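Local coordinates for protein TSC1 N-terminal domain (PDB 7A0M) that probably serves, as the N-terminal part of a TSC complex subunit, in binding lysosomal phosphoinositide lipids and so in mTORC1 regulation, at residues 91-94 / 95-99; 74-77 / 78-82; 140-143 / 144-148; 118-121 / 122-126; 172-175 / 176-180. All blocks are in the same frame, centred on the assembly; numbering follows the deposited sequence.

Contact 1: residues 91-94 / 95-99; sequences RTFQ and WWDKL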
# COMPACT_ATOMS: atom_id res chain seq x y z
N ARG B 91 -53.31 -25.73 8.88
CA ARG B 91 -53.55 -27.12 8.52
C ARG B 91 -52.38 -27.70 7.74
O ARG B 91 -52.02 -28.86 7.92
CB ARG B 91 -54.83 -27.23 7.67
CG ARG B 91 -56.10 -26.80 8.39
CD ARG B 91 -56.29 -27.61 9.67
NE ARG B 91 -57.49 -27.24 10.43
CZ ARG B 91 -57.92 -27.86 11.53
NH1 ARG B 91 -57.28 -28.92 12.02
NH2 ARG B 91 -58.99 -27.42 12.16
N THR B 92 -51.77 -26.88 6.88
CA THR B 92 -50.62 -27.32 6.11
C THR B 92 -49.40 -27.51 7.00
O THR B 92 -48.65 -28.48 6.84
CB THR B 92 -50.34 -26.31 5.00
OG1 THR B 92 -51.51 -26.20 4.17
CG2 THR B 92 -49.18 -26.77 4.15
N PHE B 93 -49.19 -26.60 7.95
CA PHE B 93 -48.07 -26.74 8.88
C PHE B 93 -48.24 -27.97 9.76
O PHE B 93 -47.27 -28.69 10.01
CB PHE B 93 -47.94 -25.49 9.74
CG PHE B 93 -46.88 -25.59 10.80
CD1 PHE B 93 -45.54 -25.43 10.48
CD2 PHE B 93 -47.22 -25.86 12.12
CE1 PHE B 93 -44.56 -25.53 11.45
CE2 PHE B 93 -46.24 -25.96 13.10
CZ PHE B 93 -44.91 -25.79 12.76
N GLN B 94 -49.47 -28.23 10.23
CA GLN B 94 -49.72 -29.41 11.05
C GLN B 94 -49.34 -30.69 10.33
O GLN B 94 -48.82 -31.63 10.94
CB GLN B 94 -51.19 -29.43 11.46
CG GLN B 94 -51.57 -28.38 12.48
CD GLN B 94 -53.07 -28.25 12.65
OE1 GLN B 94 -53.83 -29.15 12.30
NE2 GLN B 94 -53.51 -27.10 13.16
N TRP B 95 -49.59 -30.75 9.02
CA TRP B 95 -49.23 -31.94 8.27
C TRP B 95 -47.73 -31.98 8.00
O TRP B 95 -47.10 -33.03 8.14
CB TRP B 95 -50.01 -31.99 6.96
CG TRP B 95 -51.39 -32.55 7.13
CD1 TRP B 95 -52.57 -31.86 7.06
CD2 TRP B 95 -51.74 -33.90 7.44
NE1 TRP B 95 -53.63 -32.70 7.29
CE2 TRP B 95 -53.15 -33.96 7.53
CE3 TRP B 95 -51.00 -35.07 7.65
CZ2 TRP B 95 -53.83 -35.14 7.81
CZ3 TRP B 95 -51.68 -36.24 7.93
CH2 TRP B 95 -53.08 -36.27 8.00
N TRP B 96 -47.15 -30.84 7.62
CA TRP B 96 -45.70 -30.75 7.46
C TRP B 96 -44.99 -31.09 8.77
O TRP B 96 -44.00 -31.83 8.78
CB TRP B 96 -45.33 -29.36 6.95
CG TRP B 96 -43.88 -29.17 6.60
CD1 TRP B 96 -43.33 -29.20 5.35
CD2 TRP B 96 -42.81 -28.83 7.50
NE1 TRP B 96 -41.98 -28.96 5.42
CE2 TRP B 96 -41.64 -28.72 6.73
CE3 TRP B 96 -42.73 -28.63 8.88
CZ2 TRP B 96 -40.40 -28.42 7.29
CZ3 TRP B 96 -41.50 -28.33 9.44
CH2 TRP B 96 -40.35 -28.23 8.64
N ASP B 97 -45.48 -30.54 9.89
CA ASP B 97 -44.92 -30.87 11.19
C ASP B 97 -45.09 -32.35 11.51
O ASP B 97 -44.20 -32.98 12.10
CB ASP B 97 -45.61 -30.02 12.27
CG ASP B 97 -44.87 -30.03 13.59
OD1 ASP B 97 -43.85 -30.74 13.72
OD2 ASP B 97 -45.32 -29.33 14.53
N LYS B 98 -46.22 -32.93 11.11
CA LYS B 98 -46.50 -34.33 11.41
C LYS B 98 -45.64 -35.28 10.58
O LYS B 98 -45.27 -36.36 11.06
CB LYS B 98 -47.99 -34.59 11.19
CG LYS B 98 -48.50 -35.96 11.57
CD LYS B 98 -49.99 -36.00 11.29
CE LYS B 98 -50.62 -37.28 11.78
NZ LYS B 98 -50.46 -37.48 13.25
N LEU B 99 -45.29 -34.90 9.35
CA LEU B 99 -44.54 -35.76 8.45
C LEU B 99 -43.03 -35.55 8.52
O LEU B 99 -42.29 -36.32 7.89
CB LEU B 99 -45.00 -35.56 7.01
CG LEU B 99 -46.48 -35.79 6.69
CD1 LEU B 99 -46.71 -35.80 5.19
CD2 LEU B 99 -46.97 -37.07 7.33
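The Phe93 ring has Asp97 over one of its faces. CB of Asp97 lies 4.2 Å above the ring plane, offset toward the rim. The two flat groups are tilted, with the ring and carboxylate planes 49° apart. The nearest carboxylate approach is from Asp97 OD2 to Phe93 CE2, at 3.8 Å. With CG anti to its own nitrogen (chi1 175°), the Phe93 ring swings along the helix toward the following turn. There CE1 of Phe93 also approaches CE3 of Trp96, at 4.4 Å, obliquely to both rings. The Trp95 indole lies elsewhere on the helix. Its CD1 comes obliquely to within 3.2 Å of the carbonyl O of Arg91, one turn back. Backbone bonds tie these turns together. Asp97 N gives a short bond to Phe93 O, 2.6 Å. Trp96 N binds Thr92 O at 2.9 Å, and Lys98 N reaches Gln94 O at 2.9 Å with a more bent N-H. The polar ends reach neighbouring helices: Asp97 OD1 makes a salt bridge with Arg147 of helix 142-153, and Trp96 NE1 is hydrogen-bonded to Thr121 OG1 of helix 113-125. Helix 89-105 packs against four others. Trp95 and Leu99 pack on helices 45-65 and 69-81, Thr92 and Trp96 on helix 113-125, and Phe93 sends its ring against Trp144 of helix 142-153, edge to face.

Contact 2: residues 74-77 / 78-82; sequences AFVA and VLRQL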
# COMPACT_ATOMS: atom_id res chain seq x y z
N ALA B 74 -46.22 -42.09 -1.13
CA ALA B 74 -47.50 -41.96 -1.81
C ALA B 74 -48.41 -40.98 -1.08
O ALA B 74 -49.08 -40.16 -1.72
CB ALA B 74 -48.17 -43.33 -1.94
N PHE B 75 -48.44 -41.05 0.25
CA PHE B 75 -49.29 -40.15 1.03
C PHE B 75 -48.85 -38.70 0.87
O PHE B 75 -49.70 -37.80 0.83
CB PHE B 75 -49.26 -40.56 2.51
CG PHE B 75 -50.17 -39.74 3.38
CD1 PHE B 75 -51.53 -39.99 3.41
CD2 PHE B 75 -49.66 -38.72 4.17
CE1 PHE B 75 -52.37 -39.24 4.21
CE2 PHE B 75 -50.50 -37.97 4.97
CZ PHE B 75 -51.85 -38.23 5.00
N VAL B 76 -47.55 -38.45 0.79
CA VAL B 76 -47.07 -37.08 0.60
C VAL B 76 -47.52 -36.55 -0.75
O VAL B 76 -47.91 -35.38 -0.88
CB VAL B 76 -45.55 -37.01 0.77
CG1 VAL B 76 -45.04 -35.62 0.43
CG2 VAL B 76 -45.15 -37.38 2.19
N ALA B 77 -47.48 -37.39 -1.78
CA ALA B 77 -47.95 -36.97 -3.10
C ALA B 77 -49.41 -36.57 -3.06
O ALA B 77 -49.82 -35.59 -3.69
CB ALA B 77 -47.72 -38.09 -4.12
N VAL B 78 -50.23 -37.34 -2.34
CA VAL B 78 -51.64 -36.98 -2.18
C VAL B 78 -51.77 -35.68 -1.39
O VAL B 78 -52.60 -34.82 -1.72
CB VAL B 78 -52.40 -38.12 -1.49
CG1 VAL B 78 -53.88 -37.82 -1.47
CG2 VAL B 78 -52.14 -39.43 -2.19
N LEU B 79 -50.97 -35.53 -0.34
CA LEU B 79 -51.05 -34.33 0.49
C LEU B 79 -50.62 -33.08 -0.28
O LEU B 79 -51.12 -31.99 -0.02
CB LEU B 79 -50.22 -34.52 1.75
CG LEU B 79 -50.47 -33.54 2.90
CD1 LEU B 79 -51.94 -33.50 3.25
CD2 LEU B 79 -49.65 -33.99 4.09
N ARG B 80 -49.68 -33.23 -1.22
CA ARG B 80 -49.25 -32.09 -2.03
C ARG B 80 -50.38 -31.61 -2.93
O ARG B 80 -50.61 -30.40 -3.04
CB ARG B 80 -48.01 -32.47 -2.85
CG ARG B 80 -46.78 -32.73 -2.00
CD ARG B 80 -45.61 -33.26 -2.81
NE ARG B 80 -45.31 -32.45 -3.98
CZ ARG B 80 -44.51 -32.83 -4.97
NH1 ARG B 80 -43.92 -34.01 -4.93
NH2 ARG B 80 -44.30 -32.02 -6.00
N GLN B 81 -51.08 -32.53 -3.59
CA GLN B 81 -52.13 -32.14 -4.52
C GLN B 81 -53.35 -31.58 -3.79
O GLN B 81 -54.02 -30.68 -4.32
CB GLN B 81 -52.54 -33.33 -5.38
CG GLN B 81 -51.41 -33.95 -6.17
CD GLN B 81 -51.90 -35.10 -7.02
OE1 GLN B 81 -53.07 -35.15 -7.39
NE2 GLN B 81 -51.01 -36.04 -7.33
N LEU B 82 -53.65 -32.08 -2.60
CA LEU B 82 -54.81 -31.63 -1.84
C LEU B 82 -54.49 -30.45 -0.93
O LEU B 82 -55.38 -29.99 -0.21
CB LEU B 82 -55.37 -32.78 -1.00
CG LEU B 82 -56.23 -33.81 -1.73
CD1 LEU B 82 -56.57 -34.98 -0.82
CD2 LEU B 82 -57.50 -33.16 -2.26
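Phe75 and Leu79 meet on the buried side of helix 69-81. CD2 of Leu79 approaches CE2 of Phe75 at 4.2 Å, obliquely to the ring. The two side chains cross at a slant. Val78 is packed more closely against the backbone. CG1 of Val78 is anti to the nitrogen (chi1 -173°), which leaves CG2 beside that nitrogen, 3.2 Å from the carbonyl O of Ala74. The same Ala74 O accepts the N-H of Val78 at 3.1 Å. Two residues further on, CG of Arg80 sits 3.1 Å from Val76 O, and its CD touches Val76 CG1 at 4.0 Å. The outer side of the helix is looser. Ala77 offers only a methyl there, and the bond from Gln81 N to Ala77 O is weak at 3.3 Å, whereas Leu79 N binds Phe75 O at 2.9 Å. Arg80 is partly exposed too, but its guanidinium group leaves the helix to pair with Glu123. Phe75 also meets the rings of Trp61 and Trp95, and Val78 faces Leu16 and Phe19 of helix 9-21. Apolar residues thus meet several neighbouring helices, while Ala77, Arg80 and Gln81 remain partly exposed. This makes it an amphipathic helix near its C-terminal end, as expected in a domain of stacked helices without strands.

Contact 3: residues 140-143 / 144-148; sequences GFIP and WLNRL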
# COMPACT_ATOMS: atom_id res chain seq x y z
N GLY B 140 -43.18 -15.28 12.20
CA GLY B 140 -43.24 -15.72 10.82
C GLY B 140 -42.97 -17.20 10.64
O GLY B 140 -43.72 -18.04 11.14
N PHE B 141 -41.89 -17.52 9.93
CA PHE B 141 -41.49 -18.90 9.66
C PHE B 141 -40.67 -19.51 10.79
O PHE B 141 -40.11 -20.60 10.60
CB PHE B 141 -40.72 -18.98 8.34
CG PHE B 141 -41.59 -18.87 7.12
CD1 PHE B 141 -42.47 -19.90 6.79
CD2 PHE B 141 -41.55 -17.75 6.31
CE1 PHE B 141 -43.28 -19.80 5.67
CE2 PHE B 141 -42.36 -17.65 5.19
CZ PHE B 141 -43.22 -18.68 4.87
N ILE B 142 -40.57 -18.83 11.94
CA ILE B 142 -39.74 -19.33 13.04
C ILE B 142 -40.13 -20.74 13.49
O ILE B 142 -39.24 -21.58 13.65
CB ILE B 142 -39.73 -18.32 14.19
CG1 ILE B 142 -38.93 -17.08 13.81
CG2 ILE B 142 -39.17 -18.94 15.46
CD1 ILE B 142 -38.70 -16.11 14.96
N PRO B 143 -41.42 -21.06 13.71
CA PRO B 143 -41.74 -22.43 14.15
C PRO B 143 -41.34 -23.49 13.14
O PRO B 143 -40.99 -24.61 13.54
CB PRO B 143 -43.27 -22.38 14.34
CG PRO B 143 -43.72 -21.27 13.47
CD PRO B 143 -42.64 -20.24 13.59
N TRP B 144 -41.38 -23.17 11.85
CA TRP B 144 -40.85 -24.07 10.83
C TRP B 144 -39.35 -24.23 11.02
O TRP B 144 -38.82 -25.35 11.03
CB TRP B 144 -41.14 -23.49 9.45
CG TRP B 144 -42.58 -23.17 9.17
CD1 TRP B 144 -43.24 -22.04 9.56
CD2 TRP B 144 -43.50 -23.88 8.31
NE1 TRP B 144 -44.53 -22.04 9.09
CE2 TRP B 144 -44.71 -23.15 8.31
CE3 TRP B 144 -43.42 -25.07 7.59
CZ2 TRP B 144 -45.83 -23.58 7.60
CZ3 TRP B 144 -44.54 -25.49 6.89
CH2 TRP B 144 -45.73 -24.75 6.90
N LEU B 145 -38.65 -23.10 11.17
CA LEU B 145 -37.20 -23.10 11.30
C LEU B 145 -36.73 -23.80 12.57
O LEU B 145 -35.76 -24.56 12.54
CB LEU B 145 -36.71 -21.65 11.26
CG LEU B 145 -36.76 -21.00 9.88
CD1 LEU B 145 -36.83 -19.49 10.00
CD2 LEU B 145 -35.55 -21.41 9.06
N ASN B 146 -37.40 -23.53 13.70
CA ASN B 146 -36.98 -24.13 14.96
C ASN B 146 -37.04 -25.65 14.91
O ASN B 146 -36.16 -26.34 15.43
CB ASN B 146 -37.82 -23.61 16.12
CG ASN B 146 -37.48 -22.18 16.50
OD1 ASN B 146 -36.40 -21.69 16.18
ND2 ASN B 146 -38.39 -21.52 17.20
N ARG B 147 -38.09 -26.20 14.28
CA ARG B 147 -38.16 -27.64 14.10
C ARG B 147 -37.01 -28.14 13.24
O ARG B 147 -36.38 -29.16 13.56
CB ARG B 147 -39.51 -28.01 13.47
CG ARG B 147 -40.62 -28.20 14.48
CD ARG B 147 -40.59 -29.60 15.06
NE ARG B 147 -41.43 -30.52 14.29
CZ ARG B 147 -41.20 -31.82 14.17
NH1 ARG B 147 -40.13 -32.36 14.74
NH2 ARG B 147 -42.02 -32.57 13.45
N LEU B 148 -36.70 -27.43 12.16
CA LEU B 148 -35.56 -27.81 11.32
C LEU B 148 -34.24 -27.61 12.06
O LEU B 148 -33.33 -28.44 11.94
CB LEU B 148 -35.58 -26.99 10.03
CG LEU B 148 -36.76 -27.20 9.08
CD1 LEU B 148 -36.59 -26.32 7.85
CD2 LEU B 148 -36.86 -28.66 8.68
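Asn146 N gives its hydrogen to Ile142 O in a short bond of 2.7 Å. It is nearly straight, with an N-H...O angle of 165°, and runs almost along the C=O axis. The side chains of the same two residues lie side by side and point the same way. CG2 of Ile142 touches the amide of Asn146 at ND2, 3.2 Å away. With an alanine in place of Asn146, the CG2 branch of Ile142 is likely to lose the flat amide that packs against it and to be left with a gap there. Next to this pair, Leu145 N binds Phe141 O at 3.0 Å. The aromatic partners come next. Phe141 turns its edge to the face of Trp144, with ring centroids 5.2 Å apart and planes at 63°. Its CD1 is the touching atom, 3.6 Å from CD1 of Trp144 and toward the rim of the indole. Three residues apart, the two fall on one flank of the helix start, and Phe141, with CG beside its nitrogen (chi1 -75°), puts CD1 over the indole. CG of Pro143 adds an oblique contact to Trp144 CD1, at 4.0 Å. Outside the segments, Trp144 and Phe141 both meet the Phe180 ring, while Leu145 packs on Phe188 and Ala191 of helix 185-196. The arrangement is that of a helix N-terminus: Phe141 holds the N-cap position, and Pro143 stands in the first turn, where a residue without an N-H costs no helical bond.

Contact 4: residues 118-121 / 122-126; sequences MDFT and LEILS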
# COMPACT_ATOMS: atom_id res chain seq x y z
N MSE B 118 -39.31 -32.41 0.08
CA MSE B 118 -38.64 -31.16 -0.23
C MSE B 118 -39.47 -30.34 -1.20
O MSE B 118 -39.64 -29.13 -1.03
CB MSE B 118 -37.25 -31.41 -0.80
CG MSE B 118 -36.43 -30.15 -0.98
SE MSE B 118 -36.17 -29.23 0.71
CE MSE B 118 -36.05 -27.40 0.05
N ASP B 119 -39.99 -31.00 -2.24
CA ASP B 119 -40.87 -30.32 -3.18
C ASP B 119 -42.16 -29.87 -2.51
O ASP B 119 -42.69 -28.80 -2.82
CB ASP B 119 -41.17 -31.23 -4.37
CG ASP B 119 -39.95 -31.46 -5.24
OD1 ASP B 119 -39.16 -30.51 -5.42
OD2 ASP B 119 -39.78 -32.59 -5.76
N PHE B 120 -42.69 -30.68 -1.58
CA PHE B 120 -43.82 -30.24 -0.77
C PHE B 120 -43.46 -28.98 0.01
O PHE B 120 -44.27 -28.05 0.10
CB PHE B 120 -44.26 -31.36 0.17
CG PHE B 120 -45.44 -31.00 1.04
CD1 PHE B 120 -46.57 -30.41 0.49
CD2 PHE B 120 -45.42 -31.26 2.40
CE1 PHE B 120 -47.65 -30.08 1.28
CE2 PHE B 120 -46.50 -30.93 3.20
CZ PHE B 120 -47.61 -30.34 2.64
N THR B 121 -42.26 -28.94 0.59
CA THR B 121 -41.81 -27.75 1.30
C THR B 121 -41.71 -26.56 0.36
O THR B 121 -42.12 -25.44 0.70
CB THR B 121 -40.47 -28.02 1.98
OG1 THR B 121 -40.62 -29.09 2.92
CG2 THR B 121 -39.97 -26.78 2.69
N LEU B 122 -41.16 -26.77 -0.84
CA LEU B 122 -41.01 -25.68 -1.80
C LEU B 122 -42.36 -25.17 -2.27
O LEU B 122 -42.53 -23.96 -2.49
CB LEU B 122 -40.15 -26.13 -2.98
CG LEU B 122 -38.69 -26.44 -2.66
CD1 LEU B 122 -38.00 -27.10 -3.85
CD2 LEU B 122 -37.96 -25.17 -2.25
N GLU B 123 -43.33 -26.07 -2.45
CA GLU B 123 -44.66 -25.64 -2.88
C GLU B 123 -45.35 -24.80 -1.81
O GLU B 123 -46.08 -23.86 -2.13
CB GLU B 123 -45.52 -26.86 -3.22
CG GLU B 123 -45.07 -27.61 -4.46
CD GLU B 123 -45.66 -29.01 -4.54
OE1 GLU B 123 -46.29 -29.44 -3.55
OE2 GLU B 123 -45.48 -29.67 -5.58
N ILE B 124 -45.12 -25.13 -0.53
CA ILE B 124 -45.68 -24.34 0.56
C ILE B 124 -45.11 -22.93 0.55
O ILE B 124 -45.84 -21.94 0.73
CB ILE B 124 -45.42 -25.04 1.90
CG1 ILE B 124 -46.16 -26.38 1.97
CG2 ILE B 124 -45.84 -24.15 3.06
CD1 ILE B 124 -45.82 -27.19 3.20
N LEU B 125 -43.80 -22.81 0.32
CA LEU B 125 -43.14 -21.51 0.41
C LEU B 125 -43.49 -20.60 -0.76
O LEU B 125 -43.42 -19.37 -0.63
CB LEU B 125 -41.63 -21.70 0.47
CG LEU B 125 -41.07 -22.39 1.71
CD1 LEU B 125 -39.56 -22.57 1.59
CD2 LEU B 125 -41.41 -21.58 2.94
N SER B 126 -43.87 -21.17 -1.91
CA SER B 126 -44.12 -20.38 -3.11
C SER B 126 -45.60 -20.09 -3.36
O SER B 126 -45.98 -19.76 -4.49
CB SER B 126 -43.53 -21.11 -4.33
OG SER B 126 -42.12 -21.27 -4.19
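The last turns of helix 113-125 bring Phe120 and Ile124 together in a CH-pi contact. CD1 of Ile124 sits over one face of the Phe120 ring, 3.8 Å from its centroid and 16° off the normal. CG1 of Ile124 stands beside its own nitrogen (chi1 -64°), which carries CD1 back to the ring. The edge of the same ring faces the Glu123 carboxylate: OE1 is 4.2 Å from Phe120 CD1, and the planes are almost perpendicular at 87°. Glu123 also lays its CG 3.1 Å from Asp119 O. On another flank, CE of selenomethionine Met118 touches CD2 of Leu122 at 3.7 Å. The helix stops here. Ser126 is the first residue to leave helical angles, and its OG gives a hydrogen bond to Leu122 O at 3.2 Å. Thr121 turns its hydroxyl back to the carbonyl of Phe117, one turn earlier in the helix. Glu123 OE2 is salt-bridged to Arg80 on helix 69-81, and an alanine at this position would probably leave that guanidinium without its mate and the edge of Phe120 without its carboxylate neighbour. Leu125 leans on Ala179 and Phe180 of helix 168-183.

Contact 5: residues 172-175 / 176-180; sequences VLTD and ALLAF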
# COMPACT_ATOMS: atom_id res chain seq x y z
N VAL B 172 -31.80 -32.53 3.17
CA VAL B 172 -33.18 -32.09 3.35
C VAL B 172 -33.25 -31.01 4.42
O VAL B 172 -33.85 -29.95 4.22
CB VAL B 172 -34.09 -33.28 3.69
CG1 VAL B 172 -35.45 -32.79 4.17
CG2 VAL B 172 -34.27 -34.17 2.46
N LEU B 173 -32.64 -31.26 5.58
CA LEU B 173 -32.61 -30.26 6.64
C LEU B 173 -31.89 -28.99 6.18
O LEU B 173 -32.33 -27.88 6.47
CB LEU B 173 -31.95 -30.83 7.89
CG LEU B 173 -32.81 -31.75 8.75
CD1 LEU B 173 -32.00 -32.34 9.89
CD2 LEU B 173 -34.02 -31.00 9.29
N THR B 174 -30.79 -29.15 5.45
CA THR B 174 -30.04 -27.99 4.97
C THR B 174 -30.82 -27.23 3.90
O THR B 174 -30.99 -26.01 4.00
CB THR B 174 -28.68 -28.42 4.43
OG1 THR B 174 -27.94 -29.08 5.46
CG2 THR B 174 -27.89 -27.21 3.94
N ASP B 175 -31.29 -27.93 2.87
CA ASP B 175 -32.01 -27.26 1.79
C ASP B 175 -33.29 -26.61 2.29
O ASP B 175 -33.66 -25.53 1.82
CB ASP B 175 -32.32 -28.26 0.67
CG ASP B 175 -31.07 -28.77 -0.02
OD1 ASP B 175 -29.96 -28.37 0.37
OD2 ASP B 175 -31.20 -29.58 -0.97
N ALA B 176 -33.97 -27.24 3.24
CA ALA B 176 -35.18 -26.64 3.79
C ALA B 176 -34.86 -25.41 4.63
O ALA B 176 -35.53 -24.39 4.52
CB ALA B 176 -35.96 -27.67 4.61
N LEU B 177 -33.82 -25.50 5.47
CA LEU B 177 -33.41 -24.34 6.25
C LEU B 177 -33.00 -23.18 5.34
O LEU B 177 -33.34 -22.02 5.61
CB LEU B 177 -32.26 -24.71 7.19
CG LEU B 177 -32.63 -25.36 8.52
CD1 LEU B 177 -31.41 -26.00 9.16
CD2 LEU B 177 -33.24 -24.33 9.45
N LEU B 178 -32.26 -23.48 4.27
CA LEU B 178 -31.87 -22.44 3.33
C LEU B 178 -33.08 -21.91 2.57
O LEU B 178 -33.17 -20.71 2.28
CB LEU B 178 -30.81 -22.97 2.37
CG LEU B 178 -29.42 -23.16 2.97
CD1 LEU B 178 -28.41 -23.55 1.90
CD2 LEU B 178 -28.97 -21.90 3.70
N ALA B 179 -34.03 -22.79 2.23
CA ALA B 179 -35.24 -22.35 1.53
C ALA B 179 -36.10 -21.47 2.43
O ALA B 179 -36.58 -20.42 2.01
CB ALA B 179 -36.03 -23.56 1.04
N PHE B 180 -36.30 -21.90 3.68
CA PHE B 180 -37.03 -21.06 4.64
C PHE B 180 -36.27 -19.78 4.93
O PHE B 180 -36.88 -18.71 5.11
CB PHE B 180 -37.29 -21.84 5.93
CG PHE B 180 -38.50 -22.73 5.86
CD1 PHE B 180 -39.76 -22.22 6.08
CD2 PHE B 180 -38.36 -24.08 5.59
CE1 PHE B 180 -40.87 -23.04 6.03
CE2 PHE B 180 -39.47 -24.90 5.54
CZ PHE B 180 -40.72 -24.38 5.75
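Torsions bring a methyl of Thr174 up to a methyl of Leu178. CG2 of Thr174 is anti to the backbone nitrogen, because chi1 of -59° sets OG1 on the other branch, beside that nitrogen. Leu178 has CG beside its own nitrogen (chi1 -73°) and is extended beyond it. Its CD1 then comes to 4.2 Å from Thr174 CG2. This is a light contact of methyl on methyl. The closer approaches are to carbonyl oxygens one turn back. CG of Leu178 is 3.4 Å from Thr174 O, and CG of Leu177 is 3.3 Å from Leu173 O. The CB of Ala176 lies nearer still to Val172 O, at 3.1 Å. Backbone bonds bind the turns. Leu178 N reaches Thr174 O at 2.8 Å, and the N-H is nearly straight at 165°. Ala179 N makes an equally short bond of 2.8 Å to Asp175 O, though a more bent one. These are successive i to i+4 turns in the middle of helix 168-183, which packs here against helices 113-125, 142-153 and 199-214. The hydroxyl of Thr174 is used within its own helix, bonded to Glu170 O, with a weak bond from Trp152 besides. Ala176 and Leu177 both pack against Leu148, Ala179 on Leu125, and Leu178 on Phe212. The small alanines add little bulk where neighbouring helices approach. The chemistry is thus a plain one: peptide hydrogen bonds carry the turn, the side chains add apolar touches, and no salt bridge joins the two segments, so their cohesion should depend little on ionisation.

Along the chain the order is contact 2, contact 1, contact 4, contact 3 and contact 5, each on its own helix: 69-81, 89-105, 113-125, 142-153 and 168-183. The centre of contact 1 is about 12 Å from the centres of contacts 2, 3 and 4, and it touches all three. Contact 5 lies about 11 Å, centre to centre, from both contacts 3 and 4. The ends of the row stay apart: nearest atoms of contacts 2 and 5 are about 11 Å from each other. Aromatic side chains of contacts 1, 3 and 5 meet between the helices. The five helices thus form a continuous stacked stretch of this all-helical N-terminal domain.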